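Local coordinates for protein alkylpurine DNA glycosylase AlkC (Pseudomonas fluorescens, PDB 5VI0) that probably excises alkylated purine bases from DNA as a base excision repair glycosylase that works without flipping the damaged base out of the helix, at residues F118-S123 against D149-V154; H153-A158 against L195-S200; K316-S321 against Q328-E333. All coordinates share one frame; numbering follows the deposited sequence.

Interaction 1: F118-S123 against D149-V154; sequences FTTFGS and DDNEHV. With P4K (polyethylene glycol), chain G.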
loop_
_atom_site.group_PDB
_atom_site.type_symbol
_atom_site.label_atom_id
_atom_site.label_comp_id
_atom_site.label_asym_id
_atom_site.label_seq_id
_atom_site.Cartn_x
_atom_site.Cartn_y
_atom_site.Cartn_z
ATOM N N PHE A 118 -12.142 16.166 -10.472
ATOM C CA PHE A 118 -12.943 15.013 -10.086
ATOM C C PHE A 118 -12.377 14.311 -8.854
ATOM O O PHE A 118 -13.142 13.775 -8.037
ATOM C CB PHE A 118 -13.039 14.030 -11.247
ATOM C CG PHE A 118 -13.985 14.454 -12.330
ATOM C CD1 PHE A 118 -15.179 15.087 -12.017
ATOM C CD2 PHE A 118 -13.675 14.217 -13.672
ATOM C CE1 PHE A 118 -16.058 15.477 -13.024
ATOM C CE2 PHE A 118 -14.543 14.603 -14.675
ATOM C CZ PHE A 118 -15.740 15.230 -14.349
ATOM N N THR A 119 -11.044 14.277 -8.713
ATOM C CA THR A 119 -10.439 13.502 -7.632
ATOM C C THR A 119 -10.870 14.004 -6.249
ATOM O O THR A 119 -10.872 13.218 -5.300
ATOM C CB THR A 119 -8.896 13.497 -7.766
ATOM O OG1 THR A 119 -8.353 12.293 -7.203
ATOM C CG2 THR A 119 -8.249 14.710 -7.083
ATOM N N THR A 120 -11.278 15.276 -6.122
ATOM C CA THR A 120 -11.703 15.789 -4.819
ATOM C C THR A 120 -13.044 15.224 -4.369
ATOM O O THR A 120 -13.381 15.351 -3.190
ATOM C CB THR A 120 -11.773 17.322 -4.823
ATOM O OG1 THR A 120 -12.759 17.765 -5.761
ATOM C CG2 THR A 120 -10.412 17.941 -5.207
ATOM N N PHE A 121 -13.810 14.607 -5.268
ATOM C CA PHE A 121 -15.096 14.005 -4.931
ATOM C C PHE A 121 -15.004 12.501 -4.714
ATOM O O PHE A 121 -15.993 11.878 -4.324
ATOM C CB PHE A 121 -16.122 14.307 -6.028
ATOM C CG PHE A 121 -16.389 15.776 -6.207
ATOM C CD1 PHE A 121 -17.380 16.408 -5.462
ATOM C CD2 PHE A 121 -15.645 16.528 -7.112
ATOM C CE1 PHE A 121 -17.627 17.761 -5.619
ATOM C CE2 PHE A 121 -15.884 17.883 -7.272
ATOM C CZ PHE A 121 -16.879 18.504 -6.524
ATOM N N GLY A 122 -13.843 11.914 -4.953
ATOM C CA GLY A 122 -13.649 10.491 -4.815
ATOM C C GLY A 122 -12.185 10.209 -5.041
ATOM O O GLY A 122 -11.360 10.487 -4.161
ATOM N N SER A 123 -11.837 9.695 -6.220
ATOM C CA SER A 123 -10.425 9.497 -6.505
ATOM C C SER A 123 -10.185 9.185 -7.968
ATOM O O SER A 123 -10.847 8.314 -8.541
ATOM C CB SER A 123 -9.834 8.369 -5.647
ATOM O OG SER A 123 -8.505 8.099 -6.072
ATOM N N ASP A 149 -0.029 21.321 -5.032
ATOM C CA ASP A 149 -1.328 21.978 -4.971
ATOM C C ASP A 149 -1.737 22.245 -3.519
ATOM O O ASP A 149 -1.211 21.653 -2.574
ATOM C CB ASP A 149 -2.385 21.112 -5.665
ATOM C CG ASP A 149 -3.555 21.925 -6.205
ATOM O OD1 ASP A 149 -3.427 22.532 -7.306
ATOM O OD2 ASP A 149 -4.609 21.940 -5.525
ATOM N N ASP A 150 -2.707 23.147 -3.356
ATOM C CA ASP A 150 -3.249 23.473 -2.042
ATOM C C ASP A 150 -4.269 22.465 -1.555
ATOM O O ASP A 150 -4.533 22.401 -0.349
ATOM C CB ASP A 150 -3.910 24.853 -2.067
ATOM C CG ASP A 150 -2.912 25.960 -2.257
ATOM O OD1 ASP A 150 -2.588 26.268 -3.420
ATOM O OD2 ASP A 150 -2.433 26.507 -1.243
ATOM N N ASN A 151 -4.861 21.702 -2.462
ATOM C CA ASN A 151 -5.901 20.745 -2.122
ATOM C C ASN A 151 -5.257 19.418 -1.720
ATOM O O ASN A 151 -4.500 18.822 -2.497
ATOM C CB ASN A 151 -6.849 20.562 -3.308
ATOM C CG ASN A 151 -8.127 19.853 -2.928
ATOM O OD1 ASN A 151 -8.114 18.696 -2.500
ATOM N ND2 ASN A 151 -9.244 20.543 -3.085
ATOM N N GLU A 152 -5.554 18.954 -0.508
ATOM C CA GLU A 152 -4.960 17.701 -0.059
ATOM C C GLU A 152 -5.398 16.532 -0.943
ATOM O O GLU A 152 -4.663 15.543 -1.067
ATOM C CB GLU A 152 -5.303 17.448 1.421
ATOM C CG GLU A 152 -6.785 17.183 1.683
ATOM C CD GLU A 152 -7.099 16.784 3.128
ATOM O OE1 GLU A 152 -8.139 17.241 3.647
ATOM O OE2 GLU A 152 -6.327 16.010 3.743
ATOM N N HIS A 153 -6.572 16.629 -1.578
ATOM C CA HIS A 153 -7.005 15.549 -2.467
ATOM C C HIS A 153 -6.131 15.480 -3.709
ATOM O O HIS A 153 -5.778 14.389 -4.169
ATOM C CB HIS A 153 -8.471 15.729 -2.854
ATOM C CG HIS A 153 -9.415 15.503 -1.720
ATOM N ND1 HIS A 153 -9.973 14.271 -1.452
ATOM C CD2 HIS A 153 -9.876 16.344 -0.764
ATOM C CE1 HIS A 153 -10.750 14.369 -0.386
ATOM N NE2 HIS A 153 -10.706 15.616 0.051
ATOM N N VAL A 154 -5.765 16.643 -4.250
ATOM C CA VAL A 154 -4.898 16.705 -5.418
ATOM C C VAL A 154 -3.505 16.220 -5.054
ATOM O O VAL A 154 -2.927 15.363 -5.735
ATOM C CB VAL A 154 -4.887 18.142 -5.986
ATOM C CG1 VAL A 154 -4.034 18.252 -7.244
ATOM C CG2 VAL A 154 -6.322 18.602 -6.262
HETATM O O1 P4K G . -10.229 14.253 3.557
HETATM C C1 P4K G . -10.668 12.910 3.543
HETATM C C2 P4K G . -10.279 12.198 2.238
HETATM O O2 P4K G . -11.300 11.308 1.839
HETATM C C3 P4K G . -11.646 11.302 0.470
HETATM C C4 P4K G . -13.177 11.218 0.307
HETATM O O3 P4K G . -13.646 11.868 -0.854
HETATM C C5 P4K G . -14.648 12.857 -0.689
HETATM C C6 P4K G . -15.789 12.342 0.203
HETATM O O4 P4K G . -17.014 12.358 -0.489
HETATM C C7 P4K G . -18.026 11.478 -0.045
HETATM C C8 P4K G . -17.454 10.092 0.294
HETATM O O5 P4K G . -18.433 9.353 0.993
HETATM C C9 P4K G . -18.885 8.187 0.352
HETATM C C10 P4K G . -18.017 6.966 0.688
HETATM O O6 P4K G . -17.119 6.604 -0.338
HETATM C C11 P4K G . -15.758 6.789 -0.004
HETATM C C12 P4K G . -14.851 5.855 -0.818
HETATM O O7 P4K G . -14.024 6.662 -1.629
HETATM C C13 P4K G . -13.687 6.169 -2.908
HETATM C C14 P4K G . -12.245 5.658 -2.866
HETATM O O8 P4K G . -11.913 4.917 -4.014
HETATM C C15 P4K G . -12.355 3.589 -4.066
HETATM C C16 P4K G . -11.648 2.771 -2.992
HETATM C C17 P4K G . -11.807 0.613 -2.080
HETATM C C18 P4K G . -11.171 -0.727 -2.470
HETATM C C19 P4K G . -8.920 -1.453 -2.700
HETATM C C20 P4K G . -8.448 -2.757 -2.042
HETATM C C21 P4K G . -7.411 -2.670 0.130
HETATM C C22 P4K G . -7.727 -1.650 1.228
HETATM C C23 P4K G . -8.757 -2.043 3.347
HETATM C C24 P4K G . -9.123 -3.421 3.892
HETATM C C25 P4K G . -11.201 -4.136 3.082
HETATM C C26 P4K G . -12.615 -4.412 3.575
HETATM C C27 P4K G . -14.195 -2.858 2.809
HETATM C C28 P4K G . -15.392 -2.179 3.482
HETATM C C29 P4K G . -16.048 -2.535 5.740
HETATM C C30 P4K G . -15.628 -2.186 7.170
HETATM O O10 P4K G . -9.882 -0.807 -1.909
HETATM O O11 P4K G . -8.587 -2.688 -0.643
HETATM O O12 P4K G . -7.669 -2.258 2.492
HETATM O O13 P4K G . -10.498 -3.535 4.125
HETATM O O14 P4K G . -13.251 -3.186 3.789
HETATM O O15 P4K G . -15.134 -1.952 4.844
HETATM O O9 P4K G . -11.883 1.413 -3.230
HETATM O O HOH W 1 -7.669 12.218 -4.578
HETATM O O HOH W 2 -9.627 11.844 -2.860
#

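Interaction 2: H153-A158 against L195-S200; sequences HVRRLA and LYVRKS. With P4K (polyethylene glycol), chain G; nucleotides of chain F.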
loop_
_atom_site.group_PDB
_atom_site.type_symbol
_atom_site.label_atom_id
_atom_site.label_comp_id
_atom_site.label_asym_id
_atom_site.label_seq_id
_atom_site.Cartn_x
_atom_site.Cartn_y
_atom_site.Cartn_z
ATOM N N HIS A 153 -6.572 16.629 -1.578
ATOM C CA HIS A 153 -7.005 15.549 -2.467
ATOM C C HIS A 153 -6.131 15.480 -3.709
ATOM O O HIS A 153 -5.778 14.389 -4.169
ATOM C CB HIS A 153 -8.471 15.729 -2.854
ATOM C CG HIS A 153 -9.415 15.503 -1.720
ATOM N ND1 HIS A 153 -9.973 14.271 -1.452
ATOM C CD2 HIS A 153 -9.876 16.344 -0.764
ATOM C CE1 HIS A 153 -10.750 14.369 -0.386
ATOM N NE2 HIS A 153 -10.706 15.616 0.051
ATOM N N VAL A 154 -5.765 16.643 -4.250
ATOM C CA VAL A 154 -4.898 16.705 -5.418
ATOM C C VAL A 154 -3.505 16.220 -5.054
ATOM O O VAL A 154 -2.927 15.363 -5.735
ATOM C CB VAL A 154 -4.887 18.142 -5.986
ATOM C CG1 VAL A 154 -4.034 18.252 -7.244
ATOM C CG2 VAL A 154 -6.322 18.602 -6.262
ATOM N N ARG A 155 -2.953 16.742 -3.955
ATOM C CA ARG A 155 -1.679 16.233 -3.461
ATOM C C ARG A 155 -1.729 14.721 -3.273
ATOM O O ARG A 155 -0.809 14.002 -3.683
ATOM C CB ARG A 155 -1.317 16.922 -2.153
ATOM C CG ARG A 155 -0.490 18.169 -2.261
ATOM C CD ARG A 155 -0.227 18.700 -0.852
ATOM N NE ARG A 155 -1.320 19.588 -0.508
ATOM C CZ ARG A 155 -1.918 19.626 0.667
ATOM N NH1 ARG A 155 -1.532 18.820 1.626
ATOM N NH2 ARG A 155 -2.910 20.475 0.873
ATOM N N ARG A 156 -2.812 14.216 -2.680
ATOM C CA ARG A 156 -2.917 12.778 -2.455
ATOM C C ARG A 156 -2.910 11.999 -3.772
ATOM O O ARG A 156 -2.267 10.948 -3.867
ATOM C CB ARG A 156 -4.168 12.471 -1.630
ATOM C CG ARG A 156 -4.228 11.077 -1.044
ATOM C CD ARG A 156 -5.042 10.123 -1.921
ATOM N NE ARG A 156 -5.189 8.850 -1.242
ATOM C CZ ARG A 156 -5.840 7.807 -1.732
ATOM N NH1 ARG A 156 -6.396 7.909 -2.931
ATOM N NH2 ARG A 156 -5.926 6.671 -1.025
ATOM N N LEU A 157 -3.598 12.503 -4.804
ATOM C CA LEU A 157 -3.591 11.820 -6.103
ATOM C C LEU A 157 -2.171 11.692 -6.658
ATOM O O LEU A 157 -1.785 10.635 -7.165
ATOM C CB LEU A 157 -4.490 12.559 -7.095
ATOM C CG LEU A 157 -4.615 12.049 -8.533
ATOM C CD1 LEU A 157 -5.052 10.577 -8.555
ATOM C CD2 LEU A 157 -5.618 12.909 -9.334
ATOM N N ALA A 158 -1.378 12.758 -6.555
ATOM C CA ALA A 158 0.020 12.707 -6.970
ATOM C C ALA A 158 0.732 11.509 -6.364
ATOM O O ALA A 158 1.496 10.812 -7.041
ATOM C CB ALA A 158 0.727 13.999 -6.563
ATOM N N LEU A 195 -3.199 14.035 7.020
ATOM C CA LEU A 195 -3.147 12.598 7.268
ATOM C C LEU A 195 -3.444 11.810 5.994
ATOM O O LEU A 195 -2.815 10.778 5.727
ATOM C CB LEU A 195 -4.135 12.239 8.372
ATOM C CG LEU A 195 -4.330 10.756 8.687
ATOM C CD1 LEU A 195 -3.034 10.132 9.177
ATOM C CD2 LEU A 195 -5.435 10.593 9.710
ATOM N N TYR A 196 -4.387 12.303 5.186
ATOM C CA TYR A 196 -4.778 11.611 3.961
ATOM C C TYR A 196 -3.604 11.492 3.012
ATOM O O TYR A 196 -3.339 10.412 2.468
ATOM C CB TYR A 196 -5.928 12.368 3.299
ATOM C CG TYR A 196 -6.565 11.725 2.072
ATOM C CD1 TYR A 196 -6.880 10.366 2.040
ATOM C CD2 TYR A 196 -6.913 12.503 0.972
ATOM C CE1 TYR A 196 -7.497 9.813 0.935
ATOM C CE2 TYR A 196 -7.522 11.961 -0.126
ATOM C CZ TYR A 196 -7.809 10.630 -0.149
ATOM O OH TYR A 196 -8.410 10.129 -1.262
ATOM N N VAL A 197 -2.889 12.604 2.801
ATOM C CA VAL A 197 -1.666 12.580 2.000
ATOM C C VAL A 197 -0.615 11.687 2.653
ATOM O O VAL A 197 0.011 10.857 1.978
ATOM C CB VAL A 197 -1.124 14.006 1.781
ATOM C CG1 VAL A 197 0.219 13.963 1.042
ATOM C CG2 VAL A 197 -2.138 14.866 1.032
ATOM N N ARG A 198 -0.423 11.827 3.977
ATOM C CA ARG A 198 0.650 11.090 4.652
ATOM C C ARG A 198 0.473 9.582 4.513
ATOM O O ARG A 198 1.448 8.868 4.259
ATOM C CB ARG A 198 0.751 11.480 6.131
ATOM C CG ARG A 198 1.290 12.864 6.335
ATOM C CD ARG A 198 1.674 13.205 7.772
ATOM N NE ARG A 198 0.866 12.584 8.811
ATOM C CZ ARG A 198 -0.181 13.140 9.418
ATOM N NH1 ARG A 198 -0.605 14.340 9.079
ATOM N NH2 ARG A 198 -0.812 12.472 10.375
ATOM N N LYS A 199 -0.756 9.075 4.660
ATOM C CA LYS A 199 -0.989 7.659 4.374
ATOM C C LYS A 199 -0.477 7.299 2.984
ATOM O O LYS A 199 0.271 6.328 2.809
ATOM C CB LYS A 199 -2.477 7.327 4.489
ATOM C CG LYS A 199 -3.070 7.613 5.841
ATOM C CD LYS A 199 -4.533 7.226 5.875
ATOM C CE LYS A 199 -5.104 7.337 7.270
ATOM N NZ LYS A 199 -6.564 7.695 7.259
ATOM N N SER A 200 -0.855 8.102 1.984
ATOM C CA SER A 200 -0.509 7.794 0.603
ATOM C C SER A 200 1.004 7.744 0.405
ATOM O O SER A 200 1.524 6.818 -0.231
ATOM C CB SER A 200 -1.150 8.822 -0.328
ATOM O OG SER A 200 -0.950 8.480 -1.682
HETATM O O1 P4K G . -10.229 14.253 3.557
HETATM C C1 P4K G . -10.668 12.910 3.543
HETATM C C2 P4K G . -10.279 12.198 2.238
HETATM O O2 P4K G . -11.300 11.308 1.839
HETATM C C3 P4K G . -11.646 11.302 0.470
HETATM C C4 P4K G . -13.177 11.218 0.307
HETATM O O3 P4K G . -13.646 11.868 -0.854
HETATM C C5 P4K G . -14.648 12.857 -0.689
HETATM C C6 P4K G . -15.789 12.342 0.203
HETATM O O4 P4K G . -17.014 12.358 -0.489
HETATM C C7 P4K G . -18.026 11.478 -0.045
HETATM C C8 P4K G . -17.454 10.092 0.294
HETATM O O5 P4K G . -18.433 9.353 0.993
HETATM C C9 P4K G . -18.885 8.187 0.352
HETATM C C10 P4K G . -18.017 6.966 0.688
HETATM O O6 P4K G . -17.119 6.604 -0.338
HETATM C C11 P4K G . -15.758 6.789 -0.004
HETATM C C12 P4K G . -14.851 5.855 -0.818
HETATM O O7 P4K G . -14.024 6.662 -1.629
HETATM C C13 P4K G . -13.687 6.169 -2.908
HETATM C C14 P4K G . -12.245 5.658 -2.866
HETATM O O8 P4K G . -11.913 4.917 -4.014
HETATM C C15 P4K G . -12.355 3.589 -4.066
HETATM C C16 P4K G . -11.648 2.771 -2.992
HETATM C C17 P4K G . -11.807 0.613 -2.080
HETATM C C18 P4K G . -11.171 -0.727 -2.470
HETATM C C19 P4K G . -8.920 -1.453 -2.700
HETATM C C20 P4K G . -8.448 -2.757 -2.042
HETATM C C21 P4K G . -7.411 -2.670 0.130
HETATM C C22 P4K G . -7.727 -1.650 1.228
HETATM C C23 P4K G . -8.757 -2.043 3.347
HETATM C C24 P4K G . -9.123 -3.421 3.892
HETATM C C25 P4K G . -11.201 -4.136 3.082
HETATM C C26 P4K G . -12.615 -4.412 3.575
HETATM C C27 P4K G . -14.195 -2.858 2.809
HETATM C C28 P4K G . -15.392 -2.179 3.482
HETATM C C29 P4K G . -16.048 -2.535 5.740
HETATM C C30 P4K G . -15.628 -2.186 7.170
HETATM O O10 P4K G . -9.882 -0.807 -1.909
HETATM O O11 P4K G . -8.587 -2.688 -0.643
HETATM O O12 P4K G . -7.669 -2.258 2.492
HETATM O O13 P4K G . -10.498 -3.535 4.125
HETATM O O14 P4K G . -13.251 -3.186 3.789
HETATM O O15 P4K G . -15.134 -1.952 4.844
HETATM O O9 P4K G . -11.883 1.413 -3.230
ATOM O "O5'" 3DR F 7 -3.413 4.065 7.206
ATOM P P 3DR F 7 -4.283 3.253 6.088
ATOM O OP1 3DR F 7 -5.751 3.568 6.195
ATOM O OP2 3DR F 7 -3.731 3.558 4.725
ATOM C "C2'" 3DR F 7 -3.130 4.931 11.667
ATOM C "C5'" 3DR F 7 -3.299 3.457 8.446
ATOM C "C4'" 3DR F 7 -2.826 4.491 9.435
ATOM O "O4'" 3DR F 7 -3.417 5.633 9.340
ATOM C "C1'" 3DR F 7 -3.744 6.059 10.809
ATOM C "C3'" 3DR F 7 -3.243 3.898 10.890
ATOM O "O3'" 3DR F 7 -2.283 2.834 11.132
HETATM O O HOH W 2 -9.627 11.844 -2.860
HETATM O O HOH W 3 -4.231 8.031 1.438
#

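Interaction 3: K316-S321 against Q328-E333; sequences KLKAFS and QHIRRE. With nucleotides of chain E.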
loop_
_atom_site.group_PDB
_atom_site.type_symbol
_atom_site.label_atom_id
_atom_site.label_comp_id
_atom_site.label_asym_id
_atom_site.label_seq_id
_atom_site.Cartn_x
_atom_site.Cartn_y
_atom_site.Cartn_z
ATOM N N LYS A 316 8.256 -12.031 19.298
ATOM C CA LYS A 316 8.744 -11.495 20.566
ATOM C C LYS A 316 9.136 -12.618 21.518
ATOM O O LYS A 316 8.385 -13.584 21.702
ATOM C CB LYS A 316 7.687 -10.613 21.230
ATOM C CG LYS A 316 7.391 -9.339 20.474
ATOM C CD LYS A 316 6.704 -8.311 21.349
ATOM C CE LYS A 316 6.410 -7.049 20.542
ATOM N NZ LYS A 316 7.545 -6.684 19.621
ATOM N N LEU A 317 10.316 -12.482 22.124
ATOM C CA LEU A 317 10.793 -13.391 23.164
ATOM C C LEU A 317 10.631 -12.805 24.564
ATOM O O LEU A 317 9.925 -13.375 25.398
ATOM C CB LEU A 317 12.262 -13.753 22.919
ATOM C CG LEU A 317 12.458 -14.885 21.924
ATOM C CD1 LEU A 317 13.921 -14.988 21.464
ATOM C CD2 LEU A 317 11.962 -16.190 22.536
ATOM N N LYS A 318 11.264 -11.667 24.839
ATOM C CA LYS A 318 11.326 -11.207 26.218
ATOM C C LYS A 318 11.776 -9.757 26.247
ATOM O O LYS A 318 12.693 -9.376 25.516
ATOM C CB LYS A 318 12.301 -12.086 27.016
ATOM C CG LYS A 318 12.276 -11.907 28.510
ATOM C CD LYS A 318 13.226 -12.909 29.154
ATOM C CE LYS A 318 13.225 -12.830 30.674
ATOM N NZ LYS A 318 11.961 -13.314 31.270
ATOM N N ALA A 319 11.129 -8.957 27.090
ATOM C CA ALA A 319 11.558 -7.593 27.378
ATOM C C ALA A 319 11.773 -7.477 28.879
ATOM O O ALA A 319 10.820 -7.583 29.653
ATOM C CB ALA A 319 10.530 -6.567 26.899
ATOM N N PHE A 320 13.012 -7.235 29.289
ATOM C CA PHE A 320 13.363 -7.370 30.694
ATOM C C PHE A 320 14.643 -6.589 30.953
ATOM O O PHE A 320 15.248 -6.026 30.038
ATOM C CB PHE A 320 13.534 -8.847 31.063
ATOM C CG PHE A 320 14.781 -9.450 30.495
ATOM C CD1 PHE A 320 14.950 -9.555 29.117
ATOM C CD2 PHE A 320 15.800 -9.871 31.329
ATOM C CE1 PHE A 320 16.101 -10.089 28.587
ATOM C CE2 PHE A 320 16.951 -10.400 30.808
ATOM C CZ PHE A 320 17.109 -10.506 29.433
ATOM N N SER A 321 15.057 -6.575 32.213
ATOM C CA SER A 321 16.280 -5.921 32.666
ATOM C C SER A 321 17.314 -6.988 33.005
ATOM O O SER A 321 17.054 -7.869 33.835
ATOM C CB SER A 321 16.021 -5.047 33.892
ATOM O OG SER A 321 17.243 -4.536 34.394
ATOM N N GLN A 328 20.776 -14.542 31.550
ATOM C CA GLN A 328 19.365 -14.887 31.425
ATOM C C GLN A 328 19.267 -15.933 30.326
ATOM O O GLN A 328 19.497 -15.620 29.155
ATOM C CB GLN A 328 18.511 -13.654 31.101
ATOM C CG GLN A 328 17.048 -13.964 30.834
ATOM C CD GLN A 328 16.407 -14.753 31.975
ATOM O OE1 GLN A 328 16.236 -14.240 33.076
ATOM N NE2 GLN A 328 16.063 -16.008 31.712
ATOM N N HIS A 329 18.968 -17.172 30.698
ATOM C CA HIS A 329 18.679 -18.175 29.693
ATOM C C HIS A 329 17.296 -17.939 29.097
ATOM O O HIS A 329 16.340 -17.626 29.811
ATOM C CB HIS A 329 18.753 -19.585 30.278
ATOM C CG HIS A 329 18.661 -20.646 29.236
ATOM N ND1 HIS A 329 19.582 -20.760 28.218
ATOM C CD2 HIS A 329 17.727 -21.598 29.007
ATOM C CE1 HIS A 329 19.234 -21.755 27.421
ATOM N NE2 HIS A 329 18.112 -22.282 27.878
ATOM N N ILE A 330 17.192 -18.090 27.780
ATOM C CA ILE A 330 15.952 -17.841 27.055
ATOM C C ILE A 330 15.626 -19.069 26.217
ATOM O O ILE A 330 16.500 -19.608 25.525
ATOM C CB ILE A 330 16.044 -16.578 26.179
ATOM C CG1 ILE A 330 16.319 -15.374 27.079
ATOM C CG2 ILE A 330 14.742 -16.366 25.413
ATOM C CD1 ILE A 330 16.390 -14.029 26.376
ATOM N N ARG A 331 14.366 -19.507 26.288
ATOM C CA ARG A 331 13.881 -20.710 25.629
ATOM C C ARG A 331 12.476 -20.458 25.089
ATOM O O ARG A 331 11.645 -19.824 25.744
ATOM C CB ARG A 331 13.883 -21.896 26.602
ATOM C CG ARG A 331 13.129 -23.131 26.115
ATOM C CD ARG A 331 13.178 -24.257 27.150
ATOM N NE ARG A 331 14.530 -24.406 27.682
ATOM C CZ ARG A 331 15.504 -25.080 27.075
ATOM N NH1 ARG A 331 16.710 -25.150 27.632
ATOM N NH2 ARG A 331 15.267 -25.685 25.911
ATOM N N ARG A 332 12.214 -20.943 23.885
ATOM C CA ARG A 332 10.916 -20.754 23.258
ATOM C C ARG A 332 10.649 -21.970 22.399
ATOM O O ARG A 332 11.508 -22.357 21.600
ATOM C CB ARG A 332 10.883 -19.474 22.407
ATOM C CG ARG A 332 9.724 -19.369 21.398
ATOM C CD ARG A 332 8.380 -19.238 22.126
ATOM N NE ARG A 332 8.425 -18.187 23.140
ATOM C CZ ARG A 332 8.131 -16.912 22.900
ATOM N NH1 ARG A 332 7.773 -16.536 21.675
ATOM N NH2 ARG A 332 8.213 -16.012 23.875
ATOM N N GLU A 333 9.485 -22.580 22.583
ATOM C CA GLU A 333 9.009 -23.629 21.695
ATOM C C GLU A 333 8.042 -23.032 20.685
ATOM O O GLU A 333 7.191 -22.203 21.037
ATOM C CB GLU A 333 8.321 -24.737 22.481
ATOM C CG GLU A 333 7.848 -25.892 21.619
ATOM C CD GLU A 333 7.040 -26.911 22.405
ATOM O OE1 GLU A 333 5.868 -26.611 22.743
ATOM O OE2 GLU A 333 7.586 -28.001 22.697
ATOM P P DA E 2 4.432 -11.610 18.646
ATOM O OP1 DA E 2 5.708 -12.276 19.005
ATOM O OP2 DA E 2 4.370 -10.448 17.726
ATOM O "O5'" DA E 2 3.436 -12.651 17.959
ATOM C "C5'" DA E 2 3.171 -13.897 18.565
ATOM C "C4'" DA E 2 2.199 -14.686 17.705
ATOM O "O4'" DA E 2 0.892 -14.091 17.800
ATOM C "C3'" DA E 2 2.548 -14.741 16.219
ATOM O "O3'" DA E 2 2.315 -16.075 15.727
ATOM C "C2'" DA E 2 1.651 -13.671 15.571
ATOM C "C1'" DA E 2 0.490 -13.528 16.554
ATOM N N9 DA E 2 0.070 -12.138 16.802
ATOM C C8 DA E 2 0.753 -10.986 16.494
ATOM N N7 DA E 2 0.122 -9.885 16.856
ATOM C C5 DA E 2 -1.048 -10.347 17.453
ATOM C C6 DA E 2 -2.153 -9.688 18.051
ATOM N N6 DA E 2 -2.269 -8.358 18.153
ATOM N N1 DA E 2 -3.143 -10.452 18.535
ATOM C C2 DA E 2 -3.050 -11.778 18.429
ATOM N N3 DA E 2 -2.074 -12.508 17.905
ATOM C C4 DA E 2 -1.092 -11.728 17.431
#

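Interaction 1: F118-S123 against D149-V154
T120 sets its methyl, CG2, above the amide plane of N151, 3.6 Å from both ND2 and OD1, and reaches H153 CB at 3.8 Å. Its hydroxyl takes the tight place between backbone N and carbonyl carbon (chi1 63°) and bonds to Y117 O, leaving the methyl to face N151. T120 O lies over the centre of one face of the H153 imidazole. N151, the N-cap of helix 152-161 in the HEAT-like repeat region known for this family, folds its amide back so that OD1, approached in its carbonyl plane, accepts the capping bond from H153 N at 2.7 Å; an Asx turn precedes it, D149 OD2 accepting from N151 N. Water bridges add to this: one molecule lies 2.7 Å from T119 OG1 and donates to H153 O, while A124 N also bonds that hydroxyl. A second lies in the imidazole plane 2.8 Å from H153 ND1 and donates to G122 O. At another part of that ring edge, P4K C3 is 3.3 Å from H153 CE1.

Interaction 2: H153-A158 against L195-S200
R156 crosses one face of the Y196 ring, nearly every side-chain atom meeting it. CB begins at the near rim, 3.7 Å from Y196 CE2. CG stands over the ring centre in a CH-pi contact, 3.6 Å from the centroid. The bend at chi2 (-96°) turns the chain across the face, bringing CD to 3.3 Å from Y196 CZ and NE to the same distance from CE1. The guanidinium plane lies 8° from that of the ring. NH1 passes over Y196 OH without a hydrogen bond and forms its salt bridge with E125. NE donates to a water whose oxygen lies 2.7 Å from Y196 O. On the ring's other face rests P4K C2, while the edge of Y196 points toward the H153 face in an offset edge-to-face pair, planes at 60°. Between the backbones, V197 CG2 packs 3.8 Å from R156 N. The segment axes run parallel, 8.7 Å apart, consistent with side-by-side helices of a HEAT-like repeat region, where H153 and Y196 line the glycol pocket.

Interaction 3: K316-S321 against Q328-E333
The two strands here are the outermost of a seven-stranded sheet that curls until its edges face each other, in the C-terminal, immunoglobulin-like beta sandwich of the enzyme. The axes of the two segments come within 8.1 Å at 150°, roughly antiparallel, yet no backbone hydrogen bond spans the gap; side chains do the joining. R332 is the long reach: its chain bends at chi2 (67°) and again at chi3 (50°), bringing NH1 to K316 O at 3.0 Å, with the acceptor tilted from the guanidinium plane. NH2 adds a weak bond to the same oxygen. L317 slides past in the opposite direction, its CD2 3.5 Å from R332 CB and lying over the middle of one guanidinium face. That methyl also touches I330 CG2, 4.0 Å away, in the apolar part of the seam. Each strand pairs its backbone with its inner neighbour: Q328 and I330 pair with L285 and F283, whereas L317 and K318 both face V297 in a classic beta bulge. Farther along, K318 runs out straight until chi4, and CE comes to 3.9 Å from Q328 CD while covering the rim of one face of the F320 ring. F320 completes this group with CE2 at 3.6 Å from Q328 CG, its ring almost perpendicular to the glutamine amide. At the other end, K316 N donates an almost straight 2.6 Å bond to OP1 of the deoxyadenosine nucleotide DA2 of chain E, and K316 CB lies 3.4 Å from that same OP1.

How the interactions relate
Interactions 1 and 2 form a continuous unit: both use helix 152-161, share H153 and V154, touch the glycol and employ the same water at H153 ND1. R155 ties them further, donating to the carbonyls of D149 and D150 in the loop of interaction 1 and forming a salt bridge with D192. Both are partly buried, but the first is loop against helix start, joined by methyl contacts and water, the second helix against helix, with an arginine laid across a tyrosine face in a CH-pi contact. Interaction 3 stands apart, its centre about 41 Å from that of interaction 2. It is a surface contact between sheet edges, where arginine-to-carbonyl bonds join a thin apolar seam beside DNA.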